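Local structure of uncharacterized protein PH0321 (Pyrococcus horikoshii, 3BS4) at residues A[201-213]-A[219-231]. The protein is of unknown function but is probably related to the KaiC and RecA-type ATPases. Residues are numbered along the deposited sequence; the frame is centred on the assembly and turned at random.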
ATOM      1  N   VAL A 201      -3.632  -7.433  11.149  1.00 16.38           N
ATOM      2  CA  VAL A 201      -3.492  -6.257  10.288  1.00 16.43           C
ATOM      3  C   VAL A 201      -4.654  -5.289  10.457  1.00 16.03           C
ATOM      4  O   VAL A 201      -4.462  -4.073  10.369  1.00 16.49           O
ATOM      5  CB  VAL A 201      -3.239  -6.595   8.779  1.00 17.25           C
ATOM      6  CG1 VAL A 201      -1.938  -7.391   8.619  1.00 17.10           C
ATOM      7  CG2 VAL A 201      -4.409  -7.312   8.180  1.00 19.25           C
ATOM      8  N   TYR A 202      -5.864  -5.805  10.708  1.00 15.63           N
ATOM      9  CA  TYR A 202      -6.977  -4.907  11.037  1.00 15.71           C
ATOM     10  C   TYR A 202      -6.651  -4.091  12.289  1.00 16.45           C
ATOM     11  O   TYR A 202      -6.908  -2.874  12.353  1.00 17.76           O
ATOM     12  CB  TYR A 202      -8.250  -5.701  11.315  1.00 16.53           C
ATOM     13  CG  TYR A 202      -9.175  -5.925  10.138  1.00 16.16           C
ATOM     14  CD1 TYR A 202      -8.702  -6.424   8.914  1.00 17.72           C
ATOM     15  CD2 TYR A 202     -10.541  -5.686  10.262  1.00 18.35           C
ATOM     16  CE1 TYR A 202      -9.575  -6.648   7.839  1.00 15.70           C
ATOM     17  CE2 TYR A 202     -11.413  -5.898   9.190  1.00 18.18           C
ATOM     18  CZ  TYR A 202     -10.932  -6.375   7.989  1.00 16.92           C
ATOM     19  OH  TYR A 202     -11.834  -6.587   6.972  1.00 17.87           O
ATOM     20  N   ARG A 203      -6.115  -4.763  13.306  1.00 15.73           N
ATOM     21  CA  ARG A 203      -5.843  -4.080  14.572  1.00 16.18           C
ATOM     22  C   ARG A 203      -4.786  -2.992  14.396  1.00 16.66           C
ATOM     23  O   ARG A 203      -4.876  -1.896  14.988  1.00 17.58           O
ATOM     24  CB  ARG A 203      -5.454  -5.113  15.651  1.00 16.30           C
ATOM     25  CG  ARG A 203      -4.919  -4.524  16.966  1.00 17.44           C
ATOM     26  CD  ARG A 203      -5.962  -3.656  17.672  1.00 18.59           C
ATOM     27  NE  ARG A 203      -7.110  -4.459  18.064  1.00 19.68           N
ATOM     28  CZ  ARG A 203      -8.127  -4.019  18.803  1.00 23.22           C
ATOM     29  NH1 ARG A 203      -8.148  -2.767  19.264  1.00 23.47           N
ATOM     30  NH2 ARG A 203      -9.119  -4.846  19.100  1.00 25.28           N
ATOM     31  N   ARG A 204      -3.784  -3.276  13.569  1.00 16.03           N
ATOM     32  CA  ARG A 204      -2.655  -2.368  13.397  1.00 16.00           C
ATOM     33  C   ARG A 204      -3.018  -1.134  12.577  1.00 16.62           C
ATOM     34  O   ARG A 204      -2.454  -0.045  12.777  1.00 17.91           O
ATOM     35  CB  ARG A 204      -1.485  -3.115  12.748  1.00 15.60           C
ATOM     36  CG  ARG A 204      -0.866  -4.125  13.691  1.00 14.19           C
ATOM     37  CD  ARG A 204       0.136  -4.995  12.974  1.00 16.68           C
ATOM     38  NE  ARG A 204       0.551  -6.124  13.804  1.00 17.01           N
ATOM     39  CZ  ARG A 204       1.396  -6.026  14.834  1.00 18.95           C
ATOM     40  NH1 ARG A 204       1.931  -4.857  15.171  1.00 19.94           N
ATOM     41  NH2 ARG A 204       1.717  -7.105  15.533  1.00 19.63           N
ATOM     42  N   ALA A 205      -3.946  -1.300  11.643  1.00 16.76           N
ATOM     43  CA  ALA A 205      -4.382  -0.187  10.786  1.00 16.97           C
ATOM     44  C   ALA A 205      -5.217   0.866  11.526  1.00 17.55           C
ATOM     45  O   ALA A 205      -6.012   0.527  12.414  1.00 18.34           O
ATOM     46  CB  ALA A 205      -5.158  -0.719   9.597  1.00 17.08           C
ATOM     47  N   ASP A 206      -5.056   2.129  11.139  1.00 17.72           N
ATOM     48  CA  ASP A 206      -5.910   3.195  11.676  1.00 18.47           C
ATOM     49  C   ASP A 206      -7.242   3.261  10.948  1.00 18.48           C
ATOM     50  O   ASP A 206      -8.287   3.572  11.552  1.00 19.00           O
ATOM     51  CB  ASP A 206      -5.197   4.541  11.603  1.00 18.34           C
ATOM     52  CG  ASP A 206      -3.888   4.527  12.352  1.00 20.72           C
ATOM     53  OD1 ASP A 206      -3.905   4.361  13.604  1.00 20.84           O
ATOM     54  OD2 ASP A 206      -2.833   4.653  11.690  1.00 20.51           O
ATOM     55  N   TYR A 207      -7.199   2.996   9.640  1.00 17.56           N
ATOM     56  CA  TYR A 207      -8.406   2.925   8.823  1.00 17.05           C
ATOM     57  C   TYR A 207      -8.476   1.546   8.197  1.00 16.75           C
ATOM     58  O   TYR A 207      -7.455   1.031   7.785  1.00 15.68           O
ATOM     59  CB  TYR A 207      -8.366   3.930   7.668  1.00 17.84           C
ATOM     60  CG  TYR A 207      -8.326   5.382   8.072  1.00 18.85           C
ATOM     61  CD1 TYR A 207      -9.472   6.181   7.992  1.00 19.93           C
ATOM     62  CD2 TYR A 207      -7.131   5.976   8.472  1.00 18.95           C
ATOM     63  CE1 TYR A 207      -9.418   7.541   8.350  1.00 21.36           C
ATOM     64  CE2 TYR A 207      -7.069   7.317   8.828  1.00 19.95           C
ATOM     65  CZ  TYR A 207      -8.210   8.087   8.764  1.00 20.98           C
ATOM     66  OH  TYR A 207      -8.120   9.433   9.129  1.00 23.40           O
ATOM     67  N   VAL A 208      -9.677   0.972   8.126  1.00 15.87           N
ATOM     68  CA  VAL A 208      -9.865  -0.257   7.358  1.00 15.84           C
ATOM     69  C   VAL A 208     -11.058  -0.053   6.445  1.00 16.48           C
ATOM     70  O   VAL A 208     -12.176   0.211   6.924  1.00 17.01           O
ATOM     71  CB  VAL A 208     -10.148  -1.481   8.247  1.00 15.79           C
ATOM     72  CG1 VAL A 208     -10.397  -2.713   7.355  1.00 16.65           C
ATOM     73  CG2 VAL A 208      -8.994  -1.726   9.227  1.00 16.25           C
ATOM     74  N   LEU A 209     -10.814  -0.182   5.143  1.00 16.30           N
ATOM     75  CA  LEU A 209     -11.862  -0.190   4.115  1.00 16.45           C
ATOM     76  C   LEU A 209     -11.901  -1.572   3.501  1.00 16.68           C
ATOM     77  O   LEU A 209     -10.863  -2.083   3.076  1.00 17.37           O
ATOM     78  CB  LEU A 209     -11.556   0.835   3.018  1.00 17.36           C
ATOM     79  CG  LEU A 209     -11.298   2.284   3.458  1.00 20.26           C
ATOM     80  CD1 LEU A 209     -11.145   3.212   2.237  1.00 20.71           C
ATOM     81  CD2 LEU A 209     -12.360   2.794   4.401  1.00 23.69           C
ATOM     82  N   LYS A 210     -13.088  -2.166   3.438  1.00 15.26           N
ATOM     83  CA  LYS A 210     -13.229  -3.524   2.894  1.00 15.63           C
ATOM     84  C   LYS A 210     -14.062  -3.443   1.632  1.00 16.49           C
ATOM     85  O   LYS A 210     -15.122  -2.825   1.638  1.00 16.61           O
ATOM     86  CB  LYS A 210     -13.930  -4.439   3.893  1.00 16.57           C
ATOM     87  CG  LYS A 210     -14.119  -5.851   3.377  1.00 19.07           C
ATOM     88  CD  LYS A 210     -14.483  -6.781   4.509  1.00 24.13           C
ATOM     89  CE  LYS A 210     -15.971  -6.885   4.698  1.00 26.50           C
ATOM     90  NZ  LYS A 210     -16.288  -7.965   5.702  1.00 28.40           N
ATOM     91  N   THR A 211     -13.570  -4.038   0.547  1.00 15.30           N
ATOM     92  CA  THR A 211     -14.369  -4.099  -0.686  1.00 16.31           C
ATOM     93  C   THR A 211     -14.867  -5.516  -0.911  1.00 16.86           C
ATOM     94  O   THR A 211     -14.212  -6.499  -0.546  1.00 16.37           O
ATOM     95  CB  THR A 211     -13.596  -3.617  -1.924  1.00 16.82           C
ATOM     96  OG1 THR A 211     -12.529  -4.532  -2.237  1.00 16.06           O
ATOM     97  CG2 THR A 211     -13.030  -2.219  -1.696  1.00 16.42           C
ATOM     98  N   ARG A 212     -16.049  -5.618  -1.502  1.00 17.25           N
ATOM     99  CA  ARG A 212     -16.644  -6.929  -1.751  1.00 18.75           C
ATOM    100  C   ARG A 212     -17.680  -6.825  -2.846  1.00 19.63           C
ATOM    101  O   ARG A 212     -18.181  -5.740  -3.122  1.00 19.86           O
ATOM    102  CB  ARG A 212     -17.286  -7.472  -0.486  1.00 20.01           C
ATOM    103  CG  ARG A 212     -18.439  -6.622   0.023  1.00 21.52           C
ATOM    104  CD  ARG A 212     -19.143  -7.318   1.161  1.00 27.59           C
ATOM    105  NE  ARG A 212     -20.367  -6.621   1.556  1.00 30.75           N
ATOM    106  CZ  ARG A 212     -20.977  -6.808   2.723  1.00 32.97           C
ATOM    107  NH1 ARG A 212     -20.480  -7.656   3.614  1.00 34.58           N
ATOM    108  NH2 ARG A 212     -22.087  -6.136   3.003  1.00 34.93           N
ATOM    109  N   SER A 213     -17.990  -7.968  -3.450  1.00 20.23           N
ATOM    110  CA  SER A 213     -18.940  -8.063  -4.552  1.00 21.09           C
ATOM    111  C   SER A 213     -20.197  -8.794  -4.101  1.00 22.21           C
ATOM    112  O   SER A 213     -20.147  -9.651  -3.217  1.00 22.31           O
ATOM    113  CB  SER A 213     -18.319  -8.869  -5.705  1.00 21.30           C
ATOM    114  OG  SER A 213     -17.090  -8.302  -6.142  1.00 24.07           O
ATOM    115  N   GLY A 219     -26.609  -8.225 -12.504  1.00 27.98           N
ATOM    116  CA  GLY A 219     -25.188  -7.891 -12.615  1.00 26.29           C
ATOM    117  C   GLY A 219     -24.505  -7.805 -11.261  1.00 24.94           C
ATOM    118  O   GLY A 219     -25.138  -7.961 -10.232  1.00 25.06           O
ATOM    119  N   ILE A 220     -23.199  -7.576 -11.285  1.00 24.03           N
ATOM    120  CA  ILE A 220     -22.401  -7.483 -10.064  1.00 23.37           C
ATOM    121  C   ILE A 220     -22.618  -6.115  -9.413  1.00 22.60           C
ATOM    122  O   ILE A 220     -22.699  -5.094 -10.114  1.00 24.51           O
ATOM    123  CB  ILE A 220     -20.889  -7.715 -10.401  1.00 22.99           C
ATOM    124  CG1 ILE A 220     -20.009  -7.652  -9.150  1.00 22.70           C
ATOM    125  CG2 ILE A 220     -20.388  -6.702 -11.456  1.00 25.49           C
ATOM    126  CD1 ILE A 220     -18.567  -8.096  -9.418  1.00 24.56           C
ATOM    127  N   LYS A 221     -22.762  -6.116  -8.087  1.00 21.07           N
ATOM    128  CA  LYS A 221     -22.789  -4.900  -7.278  1.00 20.72           C
ATOM    129  C   LYS A 221     -21.497  -4.909  -6.460  1.00 20.16           C
ATOM    130  O   LYS A 221     -21.180  -5.908  -5.803  1.00 20.57           O
ATOM    131  CB  LYS A 221     -24.001  -4.893  -6.344  1.00 20.89           C
ATOM    132  CG  LYS A 221     -24.103  -3.650  -5.475  1.00 22.83           C
ATOM    133  CD  LYS A 221     -25.279  -3.748  -4.526  1.00 25.87           C
ATOM    134  CE  LYS A 221     -25.417  -2.476  -3.701  1.00 30.04           C
ATOM    135  NZ  LYS A 221     -26.712  -2.483  -2.928  1.00 34.14           N
ATOM    136  N   ARG A 222     -20.745  -3.816  -6.534  1.00 19.12           N
ATOM    137  CA  ARG A 222     -19.494  -3.702  -5.782  1.00 18.82           C
ATOM    138  C   ARG A 222     -19.694  -2.716  -4.641  1.00 19.14           C
ATOM    139  O   ARG A 222     -20.260  -1.644  -4.843  1.00 18.59           O
ATOM    140  CB  ARG A 222     -18.355  -3.283  -6.704  1.00 18.70           C
ATOM    141  CG  ARG A 222     -17.971  -4.338  -7.745  1.00 18.71           C
ATOM    142  CD  ARG A 222     -16.866  -3.835  -8.659  1.00 18.26           C
ATOM    143  NE  ARG A 222     -16.364  -4.918  -9.497  1.00 19.51           N
ATOM    144  CZ  ARG A 222     -16.710  -5.117 -10.761  1.00 23.70           C
ATOM    145  NH1 ARG A 222     -17.553  -4.282 -11.372  1.00 28.34           N
ATOM    146  NH2 ARG A 222     -16.190  -6.142 -11.425  1.00 24.91           N
ATOM    147  N   GLU A 223     -19.246  -3.108  -3.443  1.00 19.15           N
ATOM    148  CA  GLU A 223     -19.423  -2.291  -2.247  1.00 19.75           C
ATOM    149  C   GLU A 223     -18.126  -2.034  -1.505  1.00 19.23           C
ATOM    150  O   GLU A 223     -17.277  -2.922  -1.401  1.00 18.74           O
ATOM    151  CB  GLU A 223     -20.378  -2.985  -1.287  1.00 21.46           C
ATOM    152  CG  GLU A 223     -21.785  -3.032  -1.806  1.00 26.62           C
ATOM    153  CD  GLU A 223     -22.730  -3.615  -0.798  1.00 32.11           C
ATOM    154  OE1 GLU A 223     -22.686  -4.850  -0.587  1.00 34.50           O
ATOM    155  OE2 GLU A 223     -23.509  -2.829  -0.215  1.00 35.43           O
ATOM    156  N   LEU A 224     -18.001  -0.823  -0.973  1.00 18.28           N
ATOM    157  CA  LEU A 224     -16.886  -0.484  -0.084  1.00 18.33           C
ATOM    158  C   LEU A 224     -17.443  -0.179   1.291  1.00 19.03           C
ATOM    159  O   LEU A 224     -18.322   0.679   1.428  1.00 18.85           O
ATOM    160  CB  LEU A 224     -16.108   0.706  -0.633  1.00 18.44           C
ATOM    161  CG  LEU A 224     -14.837   1.135   0.116  1.00 19.02           C
ATOM    162  CD1 LEU A 224     -13.875   1.813  -0.857  1.00 21.02           C
ATOM    163  CD2 LEU A 224     -15.162   2.051   1.293  1.00 20.30           C
ATOM    164  N   LEU A 225     -16.947  -0.891   2.298  1.00 18.56           N
ATOM    165  CA  LEU A 225     -17.423  -0.737   3.671  1.00 19.97           C
ATOM    166  C   LEU A 225     -16.362  -0.060   4.523  1.00 19.70           C
ATOM    167  O   LEU A 225     -15.211  -0.481   4.516  1.00 19.01           O
ATOM    168  CB  LEU A 225     -17.729  -2.109   4.267  1.00 19.73           C
ATOM    169  CG  LEU A 225     -19.024  -2.849   3.915  1.00 23.59           C
ATOM    170  CD1 LEU A 225     -19.204  -3.059   2.428  1.00 26.79           C
ATOM    171  CD2 LEU A 225     -19.026  -4.196   4.641  1.00 23.38           C
ATOM    172  N   VAL A 226     -16.753   0.982   5.258  1.00 20.15           N
ATOM    173  CA  VAL A 226     -15.817   1.660   6.136  1.00 20.00           C
ATOM    174  C   VAL A 226     -15.875   0.940   7.475  1.00 20.69           C
ATOM    175  O   VAL A 226     -16.763   1.184   8.294  1.00 22.09           O
ATOM    176  CB  VAL A 226     -16.104   3.176   6.274  1.00 20.20           C
ATOM    177  CG1 VAL A 226     -14.997   3.842   7.090  1.00 21.37           C
ATOM    178  CG2 VAL A 226     -16.237   3.831   4.879  1.00 21.02           C
ATOM    179  N   ILE A 227     -14.947   0.011   7.666  1.00 20.56           N
ATOM    180  CA  ILE A 227     -14.949  -0.865   8.837  1.00 20.50           C
ATOM    181  C   ILE A 227     -14.388  -0.170  10.090  1.00 20.97           C
ATOM    182  O   ILE A 227     -14.894  -0.370  11.204  1.00 21.22           O
ATOM    183  CB  ILE A 227     -14.160  -2.187   8.536  1.00 21.06           C
ATOM    184  CG1 ILE A 227     -14.835  -3.032   7.436  1.00 21.25           C
ATOM    185  CG2 ILE A 227     -13.968  -3.038   9.784  1.00 21.32           C
ATOM    186  CD1 ILE A 227     -16.324  -3.337   7.670  1.00 23.69           C
ATOM    187  N   LYS A 228     -13.340   0.627   9.913  1.00 20.22           N
ATOM    188  CA  LYS A 228     -12.637   1.253  11.039  1.00 20.94           C
ATOM    189  C   LYS A 228     -12.071   2.595  10.630  1.00 21.10           C
ATOM    190  O   LYS A 228     -11.528   2.725   9.535  1.00 18.89           O
ATOM    191  CB  LYS A 228     -11.500   0.323  11.516  1.00 21.16           C
ATOM    192  CG  LYS A 228     -10.625   0.829  12.676  1.00 22.81           C
ATOM    193  CD  LYS A 228      -9.477  -0.188  12.894  1.00 22.26           C
ATOM    194  CE  LYS A 228      -8.681   0.129  14.132  1.00 25.15           C
ATOM    195  NZ  LYS A 228      -7.573  -0.841  14.234  1.00 20.70           N
ATOM    196  N   THR A 229     -12.222   3.602  11.507  1.00 22.01           N
ATOM    197  CA  THR A 229     -11.594   4.916  11.339  1.00 23.44           C
ATOM    198  C   THR A 229     -11.094   5.363  12.718  1.00 24.22           C
ATOM    199  O   THR A 229     -11.495   4.781  13.710  1.00 23.86           O
ATOM    200  CB  THR A 229     -12.596   5.987  10.846  1.00 24.37           C
ATOM    201  OG1 THR A 229     -13.631   6.159  11.827  1.00 26.15           O
ATOM    202  CG2 THR A 229     -13.221   5.580   9.537  1.00 24.11           C
ATOM    203  N   PRO A 230     -10.208   6.369  12.781  1.00 25.93           N
ATOM    204  CA  PRO A 230      -9.821   6.938  14.079  1.00 28.06           C
ATOM    205  C   PRO A 230     -10.989   7.576  14.844  1.00 30.12           C
ATOM    206  O   PRO A 230     -10.935   7.642  16.084  1.00 31.15           O
ATOM    207  CB  PRO A 230      -8.792   8.013  13.705  1.00 28.04           C
ATOM    208  CG  PRO A 230      -8.233   7.554  12.369  1.00 26.96           C
ATOM    209  CD  PRO A 230      -9.443   6.969  11.674  1.00 26.15           C
ATOM    210  N   LYS A 231     -12.011   8.033  14.116  1.00 32.50           N
ATOM    211  CA  LYS A 231     -13.220   8.660  14.695  1.00 35.14           C
ATOM    212  C   LYS A 231     -14.210   7.605  15.171  1.00 34.98           C
ATOM    213  O   LYS A 231     -13.955   6.875  16.127  1.00 36.37           O
ATOM    214  CB  LYS A 231     -13.943   9.542  13.666  1.00 35.42           C
ATOM    215  CG  LYS A 231     -13.063  10.350  12.726  1.00 37.43           C
ATOM    216  CD  LYS A 231     -13.886  10.875  11.552  1.00 37.65           C
ATOM    217  CE  LYS A 231     -14.333  12.322  11.777  1.00 41.01           C
ATOM    218  NZ  LYS A 231     -13.249  13.299  11.442  1.00 43.03           N
TER
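K228 reaches across to the C-terminal end of helix 195-204, where its NZ donates to Y202 O and to A205 O, 2.8 Å from each; the A205 bond lies almost in line with that carbonyl (166°). With CG anti to the backbone N (chi1 179°), the extended side chain carries the ammonium from the strand end to the helix terminus. Shortened to an alanine, this residue would probably leave the carbonyls of Y202, in the last turn, and A205, just past the helix, without the ammonium that bridges them. Between the strands of this antiparallel hairpin, K210 pairs with L225 and R212 with E223 through reciprocal backbone bonds. A classic bulge interrupts the register: V208 O accepts from both I227 N (2.9 Å) and K228 N (3.2 Å). R212 NE makes a long salt bridge to E223 OE1 (3.6 Å), the guanidinium and carboxylate planes 40° apart, while E223 OE2 turns to R238 on the next strand. L225 CD2 sits over the centre of the R212 guanidinium face, 3.8 Å from CZ. On the face of L209 and T211, L209 CD2 meets V226 CG1. Beyond the bulge, P230 CD lies over the Y207 ring, 3.5 Å from its centroid, in a CH-pi contact; Y207 OH is hydrogen-bonded to the backbone N of K18. A lysine charge set at the helix terminus, where the helix dipole should favour it, thus ties the hairpin's second strand to the helix preceding its first.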